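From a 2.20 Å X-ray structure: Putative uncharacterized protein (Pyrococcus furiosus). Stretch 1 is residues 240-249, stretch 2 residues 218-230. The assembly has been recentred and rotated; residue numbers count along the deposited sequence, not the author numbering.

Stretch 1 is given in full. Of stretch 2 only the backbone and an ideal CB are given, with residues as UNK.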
# COMPACT_ATOMS: atom_id res chain seq x y z
N ASP C 240 -42.51 -8.14 -6.71
CA ASP C 240 -42.63 -9.57 -6.82
C ASP C 240 -41.26 -10.23 -6.51
O ASP C 240 -40.29 -10.01 -7.23
CB ASP C 240 -43.14 -9.96 -8.22
CG ASP C 240 -43.45 -11.44 -8.34
OD1 ASP C 240 -43.51 -12.11 -7.28
OD2 ASP C 240 -43.63 -11.95 -9.47
N MET C 241 -41.21 -11.05 -5.46
CA MET C 241 -39.99 -11.77 -5.03
C MET C 241 -39.75 -13.16 -5.65
O MET C 241 -38.80 -13.86 -5.28
CB MET C 241 -39.97 -11.88 -3.50
CG MET C 241 -40.07 -10.54 -2.78
SD MET C 241 -38.59 -9.50 -3.10
CE MET C 241 -38.99 -8.16 -2.02
N THR C 242 -40.59 -13.53 -6.62
CA THR C 242 -40.55 -14.87 -7.23
C THR C 242 -39.16 -15.30 -7.65
O THR C 242 -38.68 -16.36 -7.24
CB THR C 242 -41.50 -14.97 -8.46
OG1 THR C 242 -42.86 -14.79 -8.04
CG2 THR C 242 -41.37 -16.34 -9.15
N ALA C 243 -38.50 -14.49 -8.48
CA ALA C 243 -37.23 -14.90 -9.06
C ALA C 243 -36.17 -15.20 -7.99
O ALA C 243 -35.27 -16.02 -8.20
CB ALA C 243 -36.74 -13.88 -10.05
N LEU C 244 -36.29 -14.55 -6.82
CA LEU C 244 -35.35 -14.78 -5.73
C LEU C 244 -35.65 -16.12 -5.05
O LEU C 244 -34.75 -16.94 -4.92
CB LEU C 244 -35.33 -13.61 -4.73
CG LEU C 244 -34.62 -12.28 -5.09
CD1 LEU C 244 -34.85 -11.22 -4.03
CD2 LEU C 244 -33.13 -12.44 -5.34
N ASP C 245 -36.92 -16.33 -4.67
CA ASP C 245 -37.45 -17.66 -4.24
C ASP C 245 -36.90 -18.80 -5.06
O ASP C 245 -36.40 -19.77 -4.52
CB ASP C 245 -38.98 -17.76 -4.35
CG ASP C 245 -39.71 -16.78 -3.47
OD1 ASP C 245 -39.28 -16.52 -2.31
OD2 ASP C 245 -40.76 -16.27 -3.95
N GLU C 246 -37.03 -18.67 -6.38
CA GLU C 246 -36.57 -19.67 -7.31
C GLU C 246 -35.06 -19.89 -7.29
O GLU C 246 -34.59 -21.01 -7.52
CB GLU C 246 -37.02 -19.33 -8.72
CG GLU C 246 -38.49 -19.65 -8.97
CD GLU C 246 -38.95 -19.22 -10.35
OE1 GLU C 246 -40.14 -19.43 -10.69
OE2 GLU C 246 -38.10 -18.69 -11.11
N ARG C 247 -34.30 -18.83 -7.03
CA ARG C 247 -32.85 -18.98 -6.93
C ARG C 247 -32.48 -19.62 -5.58
O ARG C 247 -31.57 -20.44 -5.52
CB ARG C 247 -32.13 -17.65 -7.12
CG ARG C 247 -30.62 -17.76 -7.29
CD ARG C 247 -30.03 -16.41 -7.63
NE ARG C 247 -28.61 -16.47 -8.01
CZ ARG C 247 -28.03 -15.63 -8.86
NH1 ARG C 247 -28.75 -14.67 -9.45
NH2 ARG C 247 -26.74 -15.75 -9.15
N ALA C 248 -33.17 -19.25 -4.51
CA ALA C 248 -32.91 -19.86 -3.21
C ALA C 248 -33.20 -21.37 -3.25
O ALA C 248 -32.41 -22.16 -2.74
CB ALA C 248 -33.71 -19.19 -2.11
N LYS C 249 -34.32 -21.74 -3.87
CA LYS C 249 -34.68 -23.15 -4.06
C LYS C 249 -33.63 -23.89 -4.87
O LYS C 249 -33.14 -24.92 -4.43
CB LYS C 249 -36.10 -23.30 -4.64
CG LYS C 249 -37.21 -23.55 -3.58
CD LYS C 249 -36.96 -22.81 -2.23
CE LYS C 249 -38.15 -22.87 -1.25
NZ LYS C 249 -38.27 -24.15 -0.48
N UNK C 218 -21.95 -18.62 0.13
CA UNK C 218 -22.92 -18.97 -0.90
C UNK C 218 -23.60 -17.71 -1.43
O UNK C 218 -23.83 -16.77 -0.67
CB UNK C 218 -23.96 -19.95 -0.35
N UNK C 219 -23.91 -17.69 -2.72
CA UNK C 219 -24.87 -16.73 -3.24
C UNK C 219 -26.22 -16.93 -2.53
O UNK C 219 -26.90 -17.91 -2.75
CB UNK C 219 -25.02 -16.88 -4.76
N UNK C 220 -26.57 -16.00 -1.65
CA UNK C 220 -27.69 -16.16 -0.73
C UNK C 220 -28.98 -15.42 -1.15
O UNK C 220 -29.36 -14.40 -0.58
CB UNK C 220 -27.26 -15.67 0.66
N UNK C 221 -29.66 -15.97 -2.15
CA UNK C 221 -30.90 -15.38 -2.68
C UNK C 221 -31.96 -15.18 -1.64
O UNK C 221 -32.70 -14.19 -1.71
CB UNK C 221 -31.47 -16.26 -3.80
N UNK C 222 -32.03 -16.08 -0.64
CA UNK C 222 -33.09 -16.04 0.39
C UNK C 222 -32.86 -14.95 1.44
O UNK C 222 -33.82 -14.33 1.93
CB UNK C 222 -33.19 -17.40 1.09
N UNK C 223 -31.60 -14.71 1.81
CA UNK C 223 -31.36 -13.60 2.71
C UNK C 223 -31.57 -12.28 1.93
O UNK C 223 -32.07 -11.30 2.48
CB UNK C 223 -29.95 -13.68 3.31
N UNK C 224 -31.21 -12.28 0.66
CA UNK C 224 -31.45 -11.12 -0.23
C UNK C 224 -32.95 -10.76 -0.22
O UNK C 224 -33.33 -9.58 -0.02
CB UNK C 224 -30.98 -11.42 -1.66
N UNK C 225 -33.79 -11.78 -0.37
CA UNK C 225 -35.24 -11.61 -0.27
C UNK C 225 -35.64 -10.90 1.02
O UNK C 225 -36.39 -9.91 1.02
CB UNK C 225 -35.94 -12.97 -0.35
N UNK C 226 -35.09 -11.38 2.14
CA UNK C 226 -35.46 -10.82 3.43
C UNK C 226 -35.04 -9.36 3.57
O UNK C 226 -35.79 -8.53 4.10
CB UNK C 226 -34.84 -11.65 4.55
N UNK C 227 -33.83 -9.05 3.13
CA UNK C 227 -33.33 -7.66 3.22
C UNK C 227 -34.21 -6.76 2.33
O UNK C 227 -34.62 -5.68 2.74
CB UNK C 227 -31.86 -7.57 2.79
N UNK C 228 -34.48 -7.23 1.13
CA UNK C 228 -35.22 -6.45 0.14
C UNK C 228 -36.71 -6.27 0.51
O UNK C 228 -37.32 -5.26 0.13
CB UNK C 228 -35.11 -7.13 -1.23
N UNK C 229 -37.27 -7.26 1.25
CA UNK C 229 -38.61 -7.12 1.86
C UNK C 229 -38.61 -6.01 2.90
O UNK C 229 -39.58 -5.22 3.02
CB UNK C 229 -39.06 -8.44 2.50
N UNK C 230 -37.54 -5.94 3.68
CA UNK C 230 -37.49 -4.88 4.68
C UNK C 230 -37.37 -3.52 3.98
O UNK C 230 -38.07 -2.59 4.34
CB UNK C 230 -36.32 -5.10 5.64

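The helix of stretch 1, residues 242-249, runs roughly antiparallel to the helix of stretch 2, with 151° between their directions and a closest axial approach of 8.3 Å. So small a spacing asks for small side chains where the backbones come nearest.

Position 218 has nothing of stretch 1 within 5.5 Å of its ideal CB and an extended backbone, so stretch 1 sets no preference; it is Ile218. Position 219, also extended, points toward stretch 1, where the long arm of Arg247 lies. An aliphatic group could pack on that arm, and an acid might approach its charge. The residue is Val219, whose CG1 lies 3.9 Å from Arg247 NE, oblique to the guanidinium.

Position 220 points away and immediately precedes the helix, where free backbone NH groups favour Asp, Asn, Ser or Thr. It is Asp220, whose OD1 accepts a capping bond from the backbone N of position 223 at 3.2 Å.

Position 221 is the tightest. Its CA is 4.9 Å from that of Ala248, and its ideal CB, pointing toward stretch 1, is 3.5 Å from both Leu244 O and Ala248 N and 3.7 Å from Arg247 CB. Glycine or alanine suits such a place, since atoms beyond CB would have little room. Ala221 fills it: its CB lies 4.1 Å from Ala248 CB and 3.7 Å from Arg247 CB, a close fit that lets the helices approach.

At position 222 the CB points sideways, 3.7 Å from Ala248 CB, so a longer chain can touch stretch 1 at its base and leave. Several polar or aliphatic residues would do. Lys222 touches Ala248 CB with its own CB at 3.6 Å, then leads away to a hydrogen bond elsewhere in the structure. Position 223 is out of reach, and is Ala223.

Position 224 points toward stretch 1, with Leu244 CD2 4.4 Å from its ideal CB. A small apolar residue suits this place; Ala224 meets that methyl with its CB, also at 4.4 Å.

Position 225 points sideways, with Leu244 CD1 4.2 Å from the ideal CB and the carboxylate of Asp245 farther out. A long chain, apolar along its length and basic at its tip, answers both; lysine or arginine would serve. Lys225 is extended, all four chi angles t: its CE packs 3.8 Å from Met241 CB, and its NZ donates to Asp245 OD1 in a very short 2.5 Å salt bridge.

Positions 226 and 227 make no contact; they are Ala226 and Val227.

Position 228 points toward stretch 1, its ideal CB 4.1 Å from Met241 CE and 5.0 Å from Leu244 CD1. Leu, Ile or Met would suit this apolar surface. Leu228 places CG 3.8 Å from Met241 CE and CD2 4.5 Å from Leu244 CD1.

Position 229 points sideways near Met241 CE, so a small residue fits. Ser229 sets OG 3.8 Å from Met241 CE, while OG donates to Lys225 O at 2.8 Å, satisfying its hydroxyl within the helix. Position 230 is out of reach, and is Ala230.

Stretch 2 218-230: IVDAKAAKAVLSA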
# COMPACT_ATOMS: atom_id res chain seq x y z
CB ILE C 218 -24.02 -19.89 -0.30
CG1 ILE C 218 -24.57 -19.29 1.02
CG2 ILE C 218 -23.46 -21.28 -0.08
CD1 ILE C 218 -26.09 -19.53 1.26
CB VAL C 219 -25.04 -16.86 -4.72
CG1 VAL C 219 -25.89 -15.74 -5.25
CG2 VAL C 219 -23.68 -16.82 -5.39
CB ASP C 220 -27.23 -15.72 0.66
CG ASP C 220 -28.10 -16.27 1.76
OD1 ASP C 220 -29.19 -16.82 1.47
OD2 ASP C 220 -27.70 -16.12 2.93
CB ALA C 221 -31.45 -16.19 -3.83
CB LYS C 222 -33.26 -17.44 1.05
CG LYS C 222 -34.17 -17.52 2.30
CD LYS C 222 -34.67 -19.00 2.50
CE LYS C 222 -34.86 -19.38 3.99
NZ LYS C 222 -36.07 -18.74 4.62
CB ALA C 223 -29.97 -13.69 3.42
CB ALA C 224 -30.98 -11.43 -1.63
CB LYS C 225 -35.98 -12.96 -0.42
CG LYS C 225 -37.51 -12.81 -0.25
CD LYS C 225 -38.28 -13.98 -0.82
CE LYS C 225 -39.73 -13.93 -0.35
NZ LYS C 225 -40.31 -15.31 -0.40
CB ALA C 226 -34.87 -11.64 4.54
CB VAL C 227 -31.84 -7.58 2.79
CG1 VAL C 227 -31.41 -6.13 2.56
CG2 VAL C 227 -30.93 -8.25 3.87
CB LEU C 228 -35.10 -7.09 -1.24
CG LEU C 228 -35.73 -6.17 -2.29
CD1 LEU C 228 -35.02 -4.78 -2.28
CD2 LEU C 228 -35.66 -6.84 -3.62
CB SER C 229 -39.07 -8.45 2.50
OG SER C 229 -39.09 -9.48 1.52
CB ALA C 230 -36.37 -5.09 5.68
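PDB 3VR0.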